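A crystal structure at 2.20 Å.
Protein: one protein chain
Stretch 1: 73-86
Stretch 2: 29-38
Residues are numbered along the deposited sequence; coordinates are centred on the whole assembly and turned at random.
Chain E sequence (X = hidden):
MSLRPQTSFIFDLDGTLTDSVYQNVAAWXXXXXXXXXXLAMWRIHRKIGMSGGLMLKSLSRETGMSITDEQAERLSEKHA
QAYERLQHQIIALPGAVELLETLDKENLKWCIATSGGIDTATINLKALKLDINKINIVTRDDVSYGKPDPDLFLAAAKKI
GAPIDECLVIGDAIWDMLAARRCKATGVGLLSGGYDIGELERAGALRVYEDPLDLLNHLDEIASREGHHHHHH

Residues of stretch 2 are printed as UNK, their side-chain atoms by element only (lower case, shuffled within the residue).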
ATOM      1  N   GLU E  73      13.150  20.802  -4.773  1.00 42.90           N
ATOM      2  CA  GLU E  73      12.264  21.919  -4.504  1.00 43.29           C
ATOM      3  C   GLU E  73      11.051  21.889  -5.426  1.00 42.94           C
ATOM      4  O   GLU E  73       9.910  22.025  -4.972  1.00 43.42           O
ATOM      5  CB  GLU E  73      13.041  23.229  -4.690  1.00 45.45           C
ATOM      6  CG  GLU E  73      13.012  24.173  -3.496  1.00 48.06           C
ATOM      7  CD  GLU E  73      12.032  25.327  -3.674  1.00 59.54           C
ATOM      8  OE1 GLU E  73      12.355  26.459  -3.221  1.00 59.60           O
ATOM      9  OE2 GLU E  73      10.944  25.104  -4.272  1.00 59.44           O
ATOM     10  N   ARG E  74      11.291  21.722  -6.725  1.00 41.23           N
ATOM     11  CA  ARG E  74      10.190  21.633  -7.684  1.00 42.06           C
ATOM     12  C   ARG E  74       9.308  20.404  -7.425  1.00 40.62           C
ATOM     13  O   ARG E  74       8.082  20.493  -7.505  1.00 39.93           O
ATOM     14  CB  ARG E  74      10.683  21.651  -9.144  1.00 39.87           C
ATOM     15  CG  ARG E  74      11.198  23.014  -9.608  1.00 45.84           C
ATOM     16  CD  ARG E  74      11.285  23.133 -11.131  1.00 41.92           C
ATOM     17  NE  ARG E  74      11.637  21.863 -11.757  1.00 43.11           N
ATOM     18  CZ  ARG E  74      12.881  21.437 -11.952  1.00 39.81           C
ATOM     19  NH1 ARG E  74      13.915  22.180 -11.588  1.00 43.72           N
ATOM     20  NH2 ARG E  74      13.086  20.261 -12.520  1.00 37.73           N
ATOM     21  N   LEU E  75       9.926  19.263  -7.126  1.00 38.59           N
ATOM     22  CA  LEU E  75       9.155  18.049  -6.830  1.00 38.54           C
ATOM     23  C   LEU E  75       8.243  18.304  -5.640  1.00 38.88           C
ATOM     24  O   LEU E  75       7.054  17.963  -5.658  1.00 36.67           O
ATOM     25  CB  LEU E  75      10.077  16.872  -6.523  1.00 35.25           C
ATOM     26  CG  LEU E  75      10.637  16.151  -7.739  1.00 34.93           C
ATOM     27  CD1 LEU E  75      11.863  15.348  -7.319  1.00 36.07           C
ATOM     28  CD2 LEU E  75       9.571  15.262  -8.390  1.00 33.94           C
ATOM     29  N   SER E  76       8.816  18.914  -4.607  1.00 38.79           N
ATOM     30  CA  SER E  76       8.061  19.329  -3.434  1.00 39.49           C
ATOM     31  C   SER E  76       6.853  20.193  -3.823  1.00 41.88           C
ATOM     32  O   SER E  76       5.723  19.882  -3.452  1.00 41.18           O
ATOM     33  CB  SER E  76       8.975  20.081  -2.469  1.00 41.11           C
ATOM     34  OG  SER E  76       8.306  20.347  -1.253  1.00 47.04           O
ATOM     35  N   GLU E  77       7.082  21.266  -4.579  1.00 41.26           N
ATOM     36  CA  GLU E  77       5.971  22.094  -5.047  1.00 42.38           C
ATOM     37  C   GLU E  77       4.915  21.298  -5.812  1.00 39.57           C
ATOM     38  O   GLU E  77       3.722  21.465  -5.582  1.00 39.18           O
ATOM     39  CB  GLU E  77       6.469  23.266  -5.910  1.00 44.02           C
ATOM     40  CG  GLU E  77       7.122  24.385  -5.119  1.00 48.34           C
ATOM     41  CD  GLU E  77       7.392  25.644  -5.960  1.00 57.93           C
ATOM     42  OE1 GLU E  77       6.428  26.404  -6.256  1.00 58.85           O
ATOM     43  OE2 GLU E  77       8.574  25.878  -6.316  1.00 56.62           O
ATOM     44  N   LYS E  78       5.358  20.455  -6.738  1.00 39.85           N
ATOM     45  CA  LYS E  78       4.447  19.620  -7.520  1.00 40.96           C
ATOM     46  C   LYS E  78       3.628  18.734  -6.608  1.00 38.41           C
ATOM     47  O   LYS E  78       2.439  18.541  -6.817  1.00 38.83           O
ATOM     48  CB  LYS E  78       5.214  18.744  -8.513  1.00 39.87           C
ATOM     49  CG  LYS E  78       5.040  19.155  -9.971  1.00 44.62           C
ATOM     50  CD  LYS E  78       6.209  19.951 -10.478  1.00 44.08           C
ATOM     51  CE  LYS E  78       6.169  20.092 -12.010  1.00 49.23           C
ATOM     52  NZ  LYS E  78       4.806  20.498 -12.516  1.00 54.86           N
ATOM     53  N   HIS E  79       4.281  18.189  -5.589  1.00 38.18           N
ATOM     54  CA  HIS E  79       3.598  17.341  -4.617  1.00 37.66           C
ATOM     55  C   HIS E  79       2.524  18.107  -3.837  1.00 37.13           C
ATOM     56  O   HIS E  79       1.391  17.650  -3.756  1.00 37.91           O
ATOM     57  CB  HIS E  79       4.598  16.696  -3.665  1.00 35.62           C
ATOM     58  CG  HIS E  79       3.959  15.996  -2.506  1.00 34.75           C
ATOM     59  ND1 HIS E  79       3.838  16.578  -1.262  1.00 35.47           N
ATOM     60  CD2 HIS E  79       3.436  14.758  -2.398  1.00 32.31           C
ATOM     61  CE1 HIS E  79       3.258  15.725  -0.437  1.00 35.44           C
ATOM     62  NE2 HIS E  79       2.992  14.617  -1.101  1.00 36.23           N
ATOM     63  N   ALA E  80       2.865  19.269  -3.281  1.00 36.54           N
ATOM     64  CA  ALA E  80       1.870  20.068  -2.562  1.00 38.42           C
ATOM     65  C   ALA E  80       0.666  20.368  -3.434  1.00 39.89           C
ATOM     66  O   ALA E  80      -0.469  20.263  -2.994  1.00 41.45           O
ATOM     67  CB  ALA E  80       2.471  21.364  -2.060  1.00 38.78           C
ATOM     68  N   GLN E  81       0.922  20.740  -4.681  1.00 40.35           N
ATOM     69  CA  GLN E  81      -0.148  21.071  -5.598  1.00 39.76           C
ATOM     70  C   GLN E  81      -1.031  19.857  -5.879  1.00 40.56           C
ATOM     71  O   GLN E  81      -2.257  19.954  -5.800  1.00 40.72           O
ATOM     72  CB  GLN E  81       0.417  21.680  -6.882  1.00 41.16           C
ATOM     73  CG  GLN E  81       0.993  23.092  -6.664  1.00 44.94           C
ATOM     74  CD  GLN E  81       2.210  23.412  -7.529  1.00 48.35           C
ATOM     75  OE1 GLN E  81       2.290  23.017  -8.701  1.00 47.29           O
ATOM     76  NE2 GLN E  81       3.166  24.140  -6.948  1.00 50.57           N
ATOM     77  N   ALA E  82      -0.425  18.715  -6.190  1.00 39.07           N
ATOM     78  CA  ALA E  82      -1.222  17.518  -6.451  1.00 39.64           C
ATOM     79  C   ALA E  82      -2.009  17.112  -5.210  1.00 38.94           C
ATOM     80  O   ALA E  82      -3.151  16.669  -5.314  1.00 38.64           O
ATOM     81  CB  ALA E  82      -0.362  16.371  -6.954  1.00 38.42           C
ATOM     82  N   TYR E  83      -1.409  17.275  -4.034  1.00 37.43           N
ATOM     83  CA  TYR E  83      -2.103  16.923  -2.797  1.00 39.22           C
ATOM     84  C   TYR E  83      -3.334  17.811  -2.626  1.00 40.15           C
ATOM     85  O   TYR E  83      -4.421  17.311  -2.394  1.00 40.98           O
ATOM     86  CB  TYR E  83      -1.183  17.048  -1.574  1.00 37.70           C
ATOM     87  CG  TYR E  83      -1.689  16.308  -0.351  1.00 38.35           C
ATOM     88  CD1 TYR E  83      -2.270  16.988   0.724  1.00 37.84           C
ATOM     89  CD2 TYR E  83      -1.599  14.922  -0.275  1.00 39.76           C
ATOM     90  CE1 TYR E  83      -2.727  16.306   1.842  1.00 36.63           C
ATOM     91  CE2 TYR E  83      -2.066  14.230   0.827  1.00 38.08           C
ATOM     92  CZ  TYR E  83      -2.625  14.922   1.880  1.00 38.06           C
ATOM     93  OH  TYR E  83      -3.077  14.202   2.959  1.00 39.95           O
ATOM     94  N   GLU E  84      -3.157  19.122  -2.742  1.00 38.86           N
ATOM     95  CA  GLU E  84      -4.268  20.050  -2.624  1.00 42.49           C
ATOM     96  C   GLU E  84      -5.425  19.562  -3.486  1.00 43.09           C
ATOM     97  O   GLU E  84      -6.582  19.558  -3.048  1.00 44.85           O
ATOM     98  CB  GLU E  84      -3.862  21.466  -3.062  1.00 46.02           C
ATOM     99  CG  GLU E  84      -2.671  22.069  -2.309  1.00 48.54           C
ATOM    100  CD  GLU E  84      -2.306  23.478  -2.801  1.00 57.02           C
ATOM    101  OE1 GLU E  84      -1.127  23.901  -2.628  1.00 55.20           O
ATOM    102  OE2 GLU E  84      -3.201  24.159  -3.371  1.00 59.39           O
ATOM    103  N   ARG E  85      -5.124  19.143  -4.714  1.00 42.62           N
ATOM    104  CA  ARG E  85      -6.184  18.717  -5.628  1.00 41.11           C
ATOM    105  C   ARG E  85      -6.901  17.480  -5.104  1.00 39.90           C
ATOM    106  O   ARG E  85      -8.004  17.172  -5.521  1.00 41.57           O
ATOM    107  CB  ARG E  85      -5.641  18.483  -7.040  1.00 41.25           C
ATOM    108  CG  ARG E  85      -5.192  19.770  -7.743  1.00 44.19           C
ATOM    109  CD  ARG E  85      -4.817  19.552  -9.200  1.00 42.26           C
ATOM    110  NE  ARG E  85      -3.623  18.723  -9.368  1.00 46.28           N
ATOM    111  CZ  ARG E  85      -2.384  19.193  -9.524  1.00 46.34           C
ATOM    112  NH1 ARG E  85      -2.154  20.505  -9.526  1.00 46.45           N
ATOM    113  NH2 ARG E  85      -1.369  18.343  -9.668  1.00 44.24           N
ATOM    114  N   LEU E  86      -6.289  16.775  -4.166  1.00 39.10           N
ATOM    115  CA  LEU E  86      -6.906  15.567  -3.640  1.00 39.96           C
ATOM    116  C   LEU E  86      -7.520  15.772  -2.246  1.00 40.46           C
ATOM    117  O   LEU E  86      -7.972  14.818  -1.605  1.00 38.37           O
ATOM    118  CB  LEU E  86      -5.878  14.440  -3.602  1.00 38.44           C
ATOM    119  CG  LEU E  86      -5.276  14.089  -4.957  1.00 40.51           C
ATOM    120  CD1 LEU E  86      -3.968  13.338  -4.793  1.00 38.34           C
ATOM    121  CD2 LEU E  86      -6.258  13.299  -5.794  1.00 41.06           C
ATOM    122  N   UNK E  29       3.611  10.368  -6.825  1.00 27.95           N
ATOM    123  CA  UNK E  29       3.719   9.672  -8.102  1.00 29.99           C
ATOM    124  C   UNK E  29       3.603  10.641  -9.279  1.00 31.80           C
ATOM    125  O   UNK E  29       4.373  10.577 -10.236  1.00 31.78           O
ATOM    126  n   UNK E  29       5.270   5.912 -11.595  1.00 32.40           N
ATOM    127  c   UNK E  29       4.056   7.205  -9.835  1.00 30.10           C
ATOM    128  c   UNK E  29       3.952   6.204 -10.973  1.00 29.16           C
ATOM    129  c   UNK E  29       2.661   8.567  -8.218  1.00 31.77           C
ATOM    130  c   UNK E  29       2.676   7.839  -9.561  1.00 31.28           C
ATOM    131  N   UNK E  30       2.638  11.540  -9.177  1.00 31.02           N
ATOM    132  CA  UNK E  30       2.366  12.556 -10.184  1.00 32.33           C
ATOM    133  C   UNK E  30       3.506  13.555 -10.270  1.00 34.68           C
ATOM    134  O   UNK E  30       3.942  13.925 -11.374  1.00 36.43           O
ATOM    135  c   UNK E  30       0.781  14.530 -10.590  1.00 40.63           C
ATOM    136  o   UNK E  30      -1.447  14.222  -9.804  1.00 42.50           O
ATOM    137  c   UNK E  30       1.051  13.258  -9.836  1.00 35.34           C
ATOM    138  c   UNK E  30      -0.656  14.991 -10.389  1.00 44.03           C
ATOM    139  o   UNK E  30      -1.003  16.114 -10.811  1.00 47.32           O
ATOM    140  N   UNK E  31       4.017  13.980  -9.116  1.00 32.07           N
ATOM    141  CA  UNK E  31       5.209  14.851  -9.104  1.00 33.27           C
ATOM    142  C   UNK E  31       6.452  14.199  -9.697  1.00 31.83           C
ATOM    143  O   UNK E  31       7.205  14.843 -10.440  1.00 34.17           O
ATOM    144  c   UNK E  31       5.513  15.357  -7.707  1.00 31.94           C
ATOM    145  N   UNK E  32       6.685  12.940  -9.358  1.00 28.55           N
ATOM    146  CA  UNK E  32       7.874  12.233  -9.833  1.00 31.51           C
ATOM    147  C   UNK E  32       7.802  11.913 -11.331  1.00 33.15           C
ATOM    148  O   UNK E  32       8.813  11.997 -12.049  1.00 30.95           O
ATOM    149  c   UNK E  32       8.614  11.217  -7.571  1.00 30.51           C
ATOM    150  c   UNK E  32       8.275  10.049  -6.620  1.00 29.64           C
ATOM    151  c   UNK E  32       8.134  10.966  -9.011  1.00 28.46           C
ATOM    152  c   UNK E  32      10.092  11.477  -7.542  1.00 30.90           C
ATOM    153  N   UNK E  33       6.613  11.537 -11.792  1.00 31.20           N
ATOM    154  CA  UNK E  33       6.386  11.293 -13.217  1.00 32.84           C
ATOM    155  C   UNK E  33       6.623  12.574 -14.013  1.00 32.08           C
ATOM    156  O   UNK E  33       7.231  12.537 -15.080  1.00 34.24           O
ATOM    157  o   UNK E  33       5.779   8.627 -12.753  1.00 37.28           O
ATOM    158  c   UNK E  33       4.782   9.312 -13.088  1.00 36.29           C
ATOM    159  c   UNK E  33       4.971  10.775 -13.489  1.00 30.55           C
ATOM    160  o   UNK E  33       3.621   8.837 -13.118  1.00 38.09           O
ATOM    161  N   UNK E  34       6.145  13.703 -13.491  1.00 33.08           N
ATOM    162  CA  UNK E  34       6.316  15.019 -14.147  1.00 34.19           C
ATOM    163  C   UNK E  34       7.780  15.366 -14.351  1.00 33.58           C
ATOM    164  O   UNK E  34       8.128  16.196 -15.196  1.00 35.08           O
ATOM    165  c   UNK E  34       5.671  16.106 -13.323  1.00 30.80           C
ATOM    166  N   UNK E  35       8.623  14.753 -13.535  1.00 33.04           N
ATOM    167  CA  UNK E  35      10.028  15.085 -13.481  1.00 32.33           C
ATOM    168  C   UNK E  35      10.874  13.923 -13.984  1.00 33.48           C
ATOM    169  O   UNK E  35      12.066  13.844 -13.677  1.00 33.99           O
ATOM    170  c   UNK E  35      10.530  17.989 -12.328  1.00 37.68           C
ATOM    171  o   UNK E  35      11.742  17.888 -12.624  1.00 33.37           O
ATOM    172  c   UNK E  35       9.850  16.821 -11.616  1.00 34.16           C
ATOM    173  o   UNK E  35       9.847  19.006 -12.591  1.00 41.64           O
ATOM    174  c   UNK E  35      10.412  15.473 -12.057  1.00 32.79           C
ATOM    175  N   UNK E  36      10.261  13.039 -14.776  1.00 32.80           N
ATOM    176  CA  UNK E  36      10.970  11.903 -15.379  1.00 32.43           C
ATOM    177  C   UNK E  36      11.764  11.103 -14.358  1.00 34.54           C
ATOM    178  O   UNK E  36      12.925  10.737 -14.607  1.00 34.31           O
ATOM    179  o   UNK E  36      11.825  14.505 -17.519  1.00 33.21           O
ATOM    180  c   UNK E  36      11.332  13.372 -17.411  1.00 32.79           C
ATOM    181  c   UNK E  36      11.930  12.350 -16.484  1.00 32.82           C
ATOM    182  n   UNK E  36      10.277  12.990 -18.094  1.00 31.76           N
ATOM    183  N   UNK E  37      11.164  10.882 -13.196  1.00 32.65           N
ATOM    184  CA  UNK E  37      11.713   9.969 -12.198  1.00 34.15           C
ATOM    185  C   UNK E  37      10.646   8.907 -11.941  1.00 36.24           C
ATOM    186  O   UNK E  37       9.875   8.994 -10.990  1.00 32.77           O
ATOM    187  c   UNK E  37      12.963  11.902 -11.179  1.00 34.48           C
ATOM    188  c   UNK E  37      12.092  10.686 -10.883  1.00 33.90           C
ATOM    189  c   UNK E  37      12.823   9.716  -9.912  1.00 34.37           C
ATOM    190  c   UNK E  37      13.594  12.532  -9.947  1.00 34.65           C
ATOM    191  N   UNK E  38      10.579   7.916 -12.837  1.00 39.02           N
ATOM    192  CA  UNK E  38       9.516   6.920 -12.840  1.00 38.58           C
ATOM    193  C   UNK E  38       9.829   5.876 -11.786  1.00 38.59           C
ATOM    194  O   UNK E  38      10.859   5.194 -11.866  1.00 41.25           O
ATOM    195  c   UNK E  38       9.609   6.330 -14.250  1.00 42.32           C
ATOM    196  c   UNK E  38      11.051   6.434 -14.595  1.00 42.92           C
ATOM    197  c   UNK E  38      11.586   7.663 -13.887  1.00 41.38           C
TER

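Position 29 has four side-chain carbons in a row ending in a nitrogen. Its side chain is out of reach of stretch 1. This is Lys29.

Position 30 has three carbons, the third carrying two oxygens. The chain is extended, with chi1 and chi2 both t, and reaches Arg85. One oxygen lies 2.5 Å from Arg85 NH2, near the guanidinium plane. The terminal carbon is 3.7 Å from Ala82 CB. This is Glu30. It forms a salt bridge with Arg85, and the hydrogen bond within it is weak, at 129°.

Position 31 has a single carbon, CB, which points toward stretch 1. It lies 3.5 Å from Lys78 CB and 3.7 Å from His79 N. This is Ala31. Its CA is 5.1 Å from the CA of Lys78, so the backbones come close here.

Position 32 has four carbons, forked at the second. CA-to-CB points away, but the end comes nearer, and one terminal carbon is 3.9 Å from Leu75 CD2. This is Leu32.

Position 33 has two carbons, the second carrying two oxygens. CA-to-CB points away, and there is no contact with stretch 1. This is Asp33. Its OD1 accepts a hydrogen bond from Lys29 NZ at 3.0 Å, a salt bridge across one helical turn.

Position 34 again has one carbon, CB, 4.2 Å from Lys78 CE. This is Ala34.

Position 35 has three carbons, the third carrying two oxygens. One oxygen is 2.7 Å from Arg74 NH2, and the middle carbon is 3.6 Å from Leu75 CD2. This is Glu35. OE1 takes a hydrogen bond from Arg74 NH2 within a salt bridge; the Arg74 NE to Glu35 OE2 hydrogen bond, at 3.5 Å, is weak.

Position 36 has two carbons, the second carrying one oxygen and one nitrogen. It is out of reach of stretch 1. This is Asn36.

Position 37 has four carbons, forked at the first, with one arm two carbons long. The end of that arm is 4.2 Å from Leu75 CD1. This is Ile37.

Position 38 has three carbons closing a ring onto the backbone N. It makes no contact. This is Pro38.

The two helices run at 138°, with axes 8.3 Å apart at closest approach. The small side chain of Ala31 packs against Lys78, while Leu75 fits among Ala31, Leu32, Glu35 and Ile37. Salt bridges from Arg74 and Arg85 add charged links to this apolar packing. The contact buries 495 Å² in total.

Stretch 2 (29-38) KEALDAENIP
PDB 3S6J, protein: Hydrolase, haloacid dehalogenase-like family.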